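Long-range contacts in decapping nuclease RAI1 (Scheffersomyces stipitis, PDB 5BTO), which removes NAD caps from the 5' ends of RNAs in a metal-dependent reaction and directly binds, stabilises and stimulates the exoribonuclease RAT1: residues 225-230 with 340-344; 138-143 with 351-356; 74-79 with 210-214. Numbering follows the deposited sequence.

Contact 1. Residues 225-230 with 340-344; sequences IGEAKM and YGAVI
A tight beta hairpin lies across one flank of a helix. Residues 225-228 form a type II' turn closed by two backbone hydrogen bonds, I225 N to A228 O (3.0 Å) and A228 N to I225 O (2.9 Å). G226 takes phi/psi of 52/-126, a positive phi that suits glycine. From the turn, strand 228-230 runs almost perpendicular to helical residues 340-344, with axes 10.9 Å apart and crossing at 92°. The closest CA pairs are I225-G341 (6.2 Å) and A228-I344 (7.5 Å). I225 (chi1 t, chi2 113°) is the main bump: I225 CG1 settles over the bare backbone of G341, 4.0 Å from G341 CA, while I225 CD1 reaches Y340 CD2 (3.6 Å) and I225 CG2 meets I344 CG2 (3.8 Å). This is sheet-on-helix packing in the PD-(D/E)XK nuclease fold of the DXO/Dom3Z family: the hairpin joins the adjacent antiparallel strands 216-225 and 228-235 of the large mixed sheet, and helix 333-350 lies against it. I344, m,m, points at the strand; its CG2 also touches A228 CB (3.7 Å), the small alanine leaving room for it. M230, with chi values m, t and p, extends its CE to Y340 OH (3.6 Å) and I344 CD1 (3.9 Å). Y340, chi1 t, leaves the helix sideways, yet its ring end comes near the hairpin. M118 of helix 115-123 touches both M230 and Y340.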
loop_
_atom_site.group_PDB
_atom_site.type_symbol
_atom_site.label_atom_id
_atom_site.label_comp_id
_atom_site.label_asym_id
_atom_site.label_seq_id
_atom_site.Cartn_x
_atom_site.Cartn_y
_atom_site.Cartn_z
ATOM N N ILE A 225 -11.255 13.762 -8.743
ATOM C CA ILE A 225 -11.360 12.545 -7.961
ATOM C C ILE A 225 -10.930 12.943 -6.559
ATOM O O ILE A 225 -9.942 13.659 -6.392
ATOM C CB ILE A 225 -10.488 11.397 -8.528
ATOM C CG1 ILE A 225 -10.614 10.158 -7.647
ATOM C CG2 ILE A 225 -9.017 11.812 -8.657
ATOM C CD1 ILE A 225 -11.286 9.013 -8.312
ATOM N N GLY A 226 -11.697 12.526 -5.561
ATOM C CA GLY A 226 -11.476 13.002 -4.205
ATOM C C GLY A 226 -11.426 14.520 -4.169
ATOM O O GLY A 226 -12.349 15.186 -4.650
ATOM N N GLU A 227 -10.351 15.066 -3.604
ATOM C CA GLU A 227 -10.182 16.517 -3.511
ATOM C C GLU A 227 -9.444 17.108 -4.707
ATOM O O GLU A 227 -9.297 18.332 -4.810
ATOM C CB GLU A 227 -9.428 16.881 -2.230
ATOM C CG GLU A 227 -10.231 16.616 -0.987
ATOM C CD GLU A 227 -11.524 17.391 -0.999
ATOM O OE1 GLU A 227 -11.475 18.626 -0.836
ATOM O OE2 GLU A 227 -12.588 16.773 -1.186
ATOM N N ALA A 228 -8.972 16.242 -5.601
ATOM C CA ALA A 228 -8.166 16.675 -6.742
ATOM C C ALA A 228 -9.038 17.144 -7.905
ATOM O O ALA A 228 -10.003 16.479 -8.264
ATOM C CB ALA A 228 -7.261 15.530 -7.211
ATOM N N LYS A 229 -8.677 18.279 -8.495
ATOM C CA LYS A 229 -9.307 18.760 -9.718
ATOM C C LYS A 229 -8.382 18.444 -10.889
ATOM O O LYS A 229 -7.171 18.640 -10.804
ATOM C CB LYS A 229 -9.547 20.269 -9.643
ATOM C CG LYS A 229 -10.460 20.704 -8.519
ATOM C CD LYS A 229 -10.674 22.218 -8.563
ATOM C CE LYS A 229 -11.575 22.697 -7.442
ATOM N NZ LYS A 229 -10.927 22.531 -6.114
ATOM N N MET A 230 -8.940 17.934 -11.982
ATOM C CA MET A 230 -8.109 17.480 -13.091
ATOM C C MET A 230 -8.656 17.926 -14.440
ATOM O O MET A 230 -9.868 18.013 -14.632
ATOM C CB MET A 230 -7.979 15.944 -13.062
ATOM C CG MET A 230 -7.401 15.452 -11.734
ATOM S SD MET A 230 -7.392 13.658 -11.564
ATOM C CE MET A 230 -6.065 13.225 -12.677
ATOM N N TYR A 340 -7.245 4.122 -7.748
ATOM C CA TYR A 340 -6.942 5.307 -8.524
ATOM C C TYR A 340 -6.969 6.552 -7.632
ATOM O O TYR A 340 -6.101 7.426 -7.734
ATOM C CB TYR A 340 -7.975 5.418 -9.655
ATOM C CG TYR A 340 -7.834 6.637 -10.522
ATOM C CD1 TYR A 340 -6.696 6.843 -11.298
ATOM C CD2 TYR A 340 -8.863 7.566 -10.600
ATOM C CE1 TYR A 340 -6.577 7.967 -12.117
ATOM C CE2 TYR A 340 -8.757 8.681 -11.406
ATOM C CZ TYR A 340 -7.615 8.874 -12.155
ATOM O OH TYR A 340 -7.514 9.977 -12.968
ATOM N N GLY A 341 -7.951 6.621 -6.741
ATOM C CA GLY A 341 -8.045 7.741 -5.821
ATOM C C GLY A 341 -6.815 7.797 -4.924
ATOM O O GLY A 341 -6.311 8.877 -4.609
ATOM N N ALA A 342 -6.321 6.634 -4.522
ATOM C CA ALA A 342 -5.130 6.594 -3.666
ATOM C C ALA A 342 -3.902 7.125 -4.403
ATOM O O ALA A 342 -3.084 7.865 -3.833
ATOM C CB ALA A 342 -4.869 5.147 -3.146
ATOM N N VAL A 343 -3.752 6.719 -5.660
ATOM C CA VAL A 343 -2.618 7.136 -6.462
ATOM C C VAL A 343 -2.619 8.652 -6.658
ATOM O O VAL A 343 -1.599 9.315 -6.452
ATOM C CB VAL A 343 -2.640 6.484 -7.857
ATOM C CG1 VAL A 343 -1.554 7.101 -8.746
ATOM C CG2 VAL A 343 -2.487 4.979 -7.741
ATOM N N ILE A 344 -3.764 9.198 -7.066
ATOM C CA ILE A 344 -3.835 10.633 -7.331
ATOM C C ILE A 344 -3.568 11.434 -6.043
ATOM O O ILE A 344 -2.816 12.414 -6.047
ATOM C CB ILE A 344 -5.188 11.033 -7.932
ATOM C CG1 ILE A 344 -5.383 10.380 -9.310
ATOM C CG2 ILE A 344 -5.292 12.552 -8.063
ATOM C CD1 ILE A 344 -4.308 10.705 -10.325
#

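Contact 2. Residues 138-143 with 351-356; sequences AYDGQL and IPRDDT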
loop_
_atom_site.group_PDB
_atom_site.type_symbol
_atom_site.label_atom_id
_atom_site.label_comp_id
_atom_site.label_asym_id
_atom_site.label_seq_id
_atom_site.Cartn_x
_atom_site.Cartn_y
_atom_site.Cartn_z
ATOM N N ALA A 138 5.831 19.907 -11.671
ATOM C CA ALA A 138 5.070 21.015 -11.132
ATOM C C ALA A 138 5.435 22.288 -11.867
ATOM O O ALA A 138 6.612 22.593 -12.065
ATOM C CB ALA A 138 5.351 21.172 -9.636
ATOM N N TYR A 139 4.416 23.030 -12.272
ATOM C CA TYR A 139 4.622 24.317 -12.899
ATOM C C TYR A 139 3.383 25.171 -12.666
ATOM O O TYR A 139 2.254 24.692 -12.788
ATOM C CB TYR A 139 4.908 24.143 -14.396
ATOM C CG TYR A 139 5.078 25.453 -15.127
ATOM C CD1 TYR A 139 6.269 26.170 -15.037
ATOM C CD2 TYR A 139 4.052 25.970 -15.906
ATOM C CE1 TYR A 139 6.422 27.382 -15.702
ATOM C CE2 TYR A 139 4.195 27.171 -16.568
ATOM C CZ TYR A 139 5.380 27.871 -16.467
ATOM O OH TYR A 139 5.518 29.070 -17.135
ATOM N N ASP A 140 3.595 26.431 -12.303
ATOM C CA ASP A 140 2.491 27.344 -12.034
ATOM C C ASP A 140 1.443 26.728 -11.107
ATOM O O ASP A 140 0.246 26.895 -11.316
ATOM C CB ASP A 140 1.854 27.793 -13.350
ATOM C CG ASP A 140 1.177 29.154 -13.252
ATOM O OD1 ASP A 140 1.349 29.862 -12.237
ATOM O OD2 ASP A 140 0.484 29.527 -14.219
ATOM N N GLY A 141 1.899 26.017 -10.080
ATOM C CA GLY A 141 1.005 25.468 -9.079
ATOM C C GLY A 141 0.188 24.272 -9.540
ATOM O O GLY A 141 -0.786 23.904 -8.892
ATOM N N GLN A 142 0.598 23.665 -10.648
ATOM C CA GLN A 142 -0.156 22.560 -11.250
ATOM C C GLN A 142 0.777 21.418 -11.637
ATOM O O GLN A 142 1.963 21.641 -11.897
ATOM C CB GLN A 142 -0.909 23.060 -12.492
ATOM C CG GLN A 142 -1.851 24.200 -12.193
ATOM C CD GLN A 142 -2.534 24.754 -13.430
ATOM O OE1 GLN A 142 -1.920 24.903 -14.489
ATOM N NE2 GLN A 142 -3.819 25.057 -13.299
ATOM N N LEU A 143 0.257 20.192 -11.654
ATOM C CA LEU A 143 1.048 19.053 -12.118
ATOM C C LEU A 143 0.711 18.705 -13.562
ATOM O O LEU A 143 -0.453 18.569 -13.916
ATOM C CB LEU A 143 0.822 17.817 -11.242
ATOM C CG LEU A 143 1.216 17.904 -9.771
ATOM C CD1 LEU A 143 1.136 16.504 -9.132
ATOM C CD2 LEU A 143 2.624 18.504 -9.620
ATOM N N ILE A 351 4.550 15.327 -4.285
ATOM C CA ILE A 351 5.260 16.210 -5.203
ATOM C C ILE A 351 4.994 17.659 -4.808
ATOM O O ILE A 351 3.880 18.127 -4.938
ATOM C CB ILE A 351 4.809 15.977 -6.668
ATOM C CG1 ILE A 351 5.104 14.535 -7.093
ATOM C CG2 ILE A 351 5.490 16.966 -7.613
ATOM C CD1 ILE A 351 4.580 14.167 -8.463
ATOM N N PRO A 352 6.017 18.365 -4.289
ATOM C CA PRO A 352 5.820 19.760 -3.865
ATOM C C PRO A 352 5.279 20.621 -5.002
ATOM O O PRO A 352 5.880 20.673 -6.072
ATOM C CB PRO A 352 7.231 20.213 -3.466
ATOM C CG PRO A 352 7.930 18.957 -3.083
ATOM C CD PRO A 352 7.377 17.882 -4.003
ATOM N N ARG A 353 4.153 21.286 -4.774
ATOM C CA ARG A 353 3.468 21.956 -5.869
ATOM C C ARG A 353 4.175 23.220 -6.308
ATOM O O ARG A 353 4.055 23.629 -7.461
ATOM C CB ARG A 353 2.021 22.292 -5.505
ATOM C CG ARG A 353 1.166 22.621 -6.720
ATOM C CD ARG A 353 0.591 21.356 -7.362
ATOM N NE ARG A 353 -0.338 20.704 -6.449
ATOM C CZ ARG A 353 -1.635 20.982 -6.385
ATOM N NH1 ARG A 353 -2.169 21.895 -7.195
ATOM N NH2 ARG A 353 -2.398 20.353 -5.504
ATOM N N ASP A 354 4.895 23.852 -5.386
ATOM C CA ASP A 354 5.490 25.146 -5.681
ATOM C C ASP A 354 6.976 25.069 -6.017
ATOM O O ASP A 354 7.639 26.099 -6.141
ATOM C CB ASP A 354 5.264 26.106 -4.514
ATOM C CG ASP A 354 3.795 26.317 -4.214
ATOM O OD1 ASP A 354 2.972 26.171 -5.145
ATOM O OD2 ASP A 354 3.464 26.631 -3.050
ATOM N N ASP A 355 7.500 23.855 -6.166
ATOM C CA ASP A 355 8.910 23.676 -6.511
ATOM C C ASP A 355 9.067 23.328 -7.987
ATOM O O ASP A 355 8.792 22.195 -8.407
ATOM C CB ASP A 355 9.549 22.590 -5.647
ATOM C CG ASP A 355 11.058 22.595 -5.736
ATOM O OD1 ASP A 355 11.593 23.101 -6.748
ATOM O OD2 ASP A 355 11.708 22.101 -4.790
ATOM N N THR A 356 9.505 24.309 -8.770
ATOM C CA THR A 356 9.660 24.130 -10.205
ATOM C C THR A 356 11.085 23.757 -10.583
ATOM O O THR A 356 11.457 23.814 -11.749
ATOM C CB THR A 356 9.240 25.394 -10.984
ATOM O OG1 THR A 356 10.057 26.504 -10.580
ATOM C CG2 THR A 356 7.776 25.713 -10.716
HETATM O O HOH W 1 4.541 25.146 -9.510
#
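Two turns face each other here. Residues 139-142 form a type I' hairpin turn, with D140 and G141 both at positive phi, closed by the hydrogen bonds Y139 N to Q142 O (2.8 Å) and Q142 N to Y139 O (2.9 Å). Opposite, P352-D355 make a type I turn just after a helix ends; G141 and R353 approach to 5.4 Å between CA atoms. Water 1 bridges the backbones, accepting from G141 N (2.8 Å) and donating to R353 O (2.6 Å). R353 folds back so that NH1 donates to G141 O (3.0 Å), and the same NH1 forms a salt bridge with D110. A138 CB points into the second turn, 3.5 Å from R353 O, while T356 CG2 lies 3.6 Å from A138 O. Deeper, L143 CD2 packs on I351 CG2 (3.8 Å). The contact thus brings the hairpin between sheet strands 132-139 and 142-147 against the connection from helix 333-350 to strand 359-365, with L348 of that helix touching L143 and R353, and helix 392-400 packing on Y139.

Contact 3. Residues 74-79 with 210-214; sequences KFKKIP and MVNNY
Two loops run side by side in the same direction, 9° apart end to end, in the register K74-M210 (CA-CA 6.7 Å), F75-V211, K76-N212, K77-N213, I78-Y214. F75-I78 and V211-N212 are extended; N213 (-119/18) and Y214 (-72/-45) are not. A single parallel beta bridge links K76 and N212 (CA-CA 4.5 Å), with hydrogen bonds K76 N to V211 O (3.0 Å) and N213 N to K76 O (3.2 Å). Beyond it N213, chi1 p, accepts at OD1 from I78 N (2.7 Å). Water 2 joins K77 O (3.3 Å) to Y214 OH (2.8 Å). Among apolar contacts, I78 CB sits over the Y214 ring face (CH-pi, 3.8 Å to the centroid), F75 CE1 (chi1 t) meets V211 CG1 (3.9 Å), and M210, extended with all chi t, brings CE to K76 CB (3.5 Å). M210 CE also closely approaches the K74 O carbonyl (3.0 Å). The bridge thus joins two loops beside the active site, V211 near metal-binding E186 and N213 near substrate-binding E235. Helix 169-188 flanks them, meeting F75 through F180 and Y183 and pairing K77 with E179.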
loop_
_atom_site.group_PDB
_atom_site.type_symbol
_atom_site.label_atom_id
_atom_site.label_comp_id
_atom_site.label_asym_id
_atom_site.label_seq_id
_atom_site.Cartn_x
_atom_site.Cartn_y
_atom_site.Cartn_z
ATOM N N LYS A 74 -5.686 -0.274 -48.320
ATOM C CA LYS A 74 -5.507 1.166 -48.467
ATOM C C LYS A 74 -5.448 1.888 -47.125
ATOM O O LYS A 74 -5.448 3.117 -47.084
ATOM C CB LYS A 74 -6.640 1.760 -49.303
ATOM C CG LYS A 74 -6.953 1.012 -50.586
ATOM C CD LYS A 74 -8.236 1.552 -51.197
ATOM C CE LYS A 74 -9.298 1.744 -50.118
ATOM N NZ LYS A 74 -10.520 2.434 -50.620
ATOM N N PHE A 75 -5.401 1.131 -46.033
ATOM C CA PHE A 75 -5.364 1.736 -44.702
ATOM C C PHE A 75 -4.265 2.786 -44.631
ATOM O O PHE A 75 -3.093 2.487 -44.856
ATOM C CB PHE A 75 -5.151 0.671 -43.624
ATOM C CG PHE A 75 -5.211 1.203 -42.213
ATOM C CD1 PHE A 75 -6.114 2.199 -41.865
ATOM C CD2 PHE A 75 -4.382 0.687 -41.227
ATOM C CE1 PHE A 75 -6.177 2.675 -40.570
ATOM C CE2 PHE A 75 -4.444 1.160 -39.928
ATOM C CZ PHE A 75 -5.341 2.156 -39.601
ATOM N N LYS A 76 -4.653 4.023 -44.341
ATOM C CA LYS A 76 -3.689 5.104 -44.180
ATOM C C LYS A 76 -3.317 5.224 -42.708
ATOM O O LYS A 76 -4.015 5.870 -41.925
ATOM C CB LYS A 76 -4.252 6.419 -44.715
ATOM C CG LYS A 76 -3.294 7.592 -44.619
ATOM C CD LYS A 76 -3.543 8.596 -45.732
ATOM C CE LYS A 76 -4.981 9.085 -45.735
ATOM N NZ LYS A 76 -5.257 9.956 -46.914
ATOM N N LYS A 77 -2.214 4.581 -42.344
ATOM C CA LYS A 77 -1.817 4.431 -40.950
ATOM C C LYS A 77 -0.688 5.391 -40.606
ATOM O O LYS A 77 0.376 5.362 -41.218
ATOM C CB LYS A 77 -1.390 2.982 -40.686
ATOM C CG LYS A 77 -0.944 2.681 -39.265
ATOM C CD LYS A 77 -0.499 1.228 -39.143
ATOM C CE LYS A 77 0.172 0.948 -37.807
ATOM N NZ LYS A 77 -0.759 1.127 -36.663
ATOM N N ILE A 78 -0.932 6.250 -39.627
ATOM C CA ILE A 78 0.063 7.217 -39.193
ATOM C C ILE A 78 1.203 6.492 -38.477
ATOM O O ILE A 78 0.959 5.587 -37.677
ATOM C CB ILE A 78 -0.578 8.274 -38.266
ATOM C CG1 ILE A 78 0.360 9.463 -38.051
ATOM C CG2 ILE A 78 -1.007 7.646 -36.942
ATOM C CD1 ILE A 78 -0.283 10.598 -37.280
ATOM N N PRO A 79 2.456 6.874 -38.776
ATOM C CA PRO A 79 3.624 6.230 -38.160
ATOM C C PRO A 79 3.564 6.338 -36.640
ATOM O O PRO A 79 3.403 7.436 -36.110
ATOM C CB PRO A 79 4.802 7.041 -38.709
ATOM C CG PRO A 79 4.295 7.629 -39.983
ATOM C CD PRO A 79 2.845 7.922 -39.736
ATOM N N MET A 210 -12.292 5.094 -47.837
ATOM C CA MET A 210 -10.951 4.837 -47.322
ATOM C C MET A 210 -10.900 5.031 -45.811
ATOM O O MET A 210 -11.581 5.899 -45.267
ATOM C CB MET A 210 -9.929 5.746 -48.004
ATOM C CG MET A 210 -8.487 5.495 -47.586
ATOM S SD MET A 210 -7.314 6.475 -48.548
ATOM C CE MET A 210 -5.758 5.963 -47.831
ATOM N N VAL A 211 -10.089 4.218 -45.140
ATOM C CA VAL A 211 -9.967 4.265 -43.684
ATOM C C VAL A 211 -8.597 4.788 -43.270
ATOM O O VAL A 211 -7.581 4.442 -43.881
ATOM C CB VAL A 211 -10.178 2.873 -43.061
ATOM C CG1 VAL A 211 -9.931 2.911 -41.558
ATOM C CG2 VAL A 211 -11.574 2.367 -43.364
ATOM N N ASN A 212 -8.575 5.616 -42.227
ATOM C CA ASN A 212 -7.336 6.207 -41.737
ATOM C C ASN A 212 -7.350 6.378 -40.221
ATOM O O ASN A 212 -8.413 6.376 -39.589
ATOM C CB ASN A 212 -7.084 7.565 -42.401
ATOM C CG ASN A 212 -7.897 8.688 -41.770
ATOM O OD1 ASN A 212 -7.498 9.265 -40.758
ATOM N ND2 ASN A 212 -9.036 9.005 -42.371
ATOM N N ASN A 213 -6.169 6.528 -39.631
ATOM C CA ASN A 213 -6.095 6.813 -38.201
ATOM C C ASN A 213 -5.409 8.146 -37.908
ATOM O O ASN A 213 -4.976 8.400 -36.783
ATOM C CB ASN A 213 -5.445 5.659 -37.424
ATOM C CG ASN A 213 -3.963 5.520 -37.707
ATOM O OD1 ASN A 213 -3.405 6.220 -38.551
ATOM N ND2 ASN A 213 -3.311 4.618 -36.983
ATOM N N TYR A 214 -5.319 8.993 -38.930
ATOM C CA TYR A 214 -4.834 10.357 -38.756
ATOM C C TYR A 214 -5.865 11.209 -38.035
ATOM O O TYR A 214 -5.536 11.968 -37.122
ATOM C CB TYR A 214 -4.523 10.997 -40.108
ATOM C CG TYR A 214 -3.170 10.633 -40.656
ATOM C CD1 TYR A 214 -2.952 9.400 -41.257
ATOM C CD2 TYR A 214 -2.104 11.522 -40.575
ATOM C CE1 TYR A 214 -1.711 9.061 -41.763
ATOM C CE2 TYR A 214 -0.856 11.191 -41.078
ATOM C CZ TYR A 214 -0.667 9.961 -41.671
ATOM O OH TYR A 214 0.567 9.628 -42.173
HETATM O O HOH W 2 1.125 7.390 -43.687
#

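How the contacts relate
Contacts 1 and 2 are neighbours, with centres 16 Å apart and nearest atoms about 6 Å apart; they involve two different hairpins of the same mixed sheet, and their second segments are the middle of helix 333-350 and the loop that follows it. Contact 3 lies across the chain's centre, 36 Å from contact 1 and 39 Å from contact 2 between centres, and its segments alternate in sequence with those of contact 2. Contacts 1 and 3 approach the active site: the Y340 side chain is about 8 Å from that of substrate-binding R115, while V211 and N213 are each about 7 Å, side chain to side chain, from metal-binding E186 and substrate-binding E235 respectively. Contact 2 lies away from these sites.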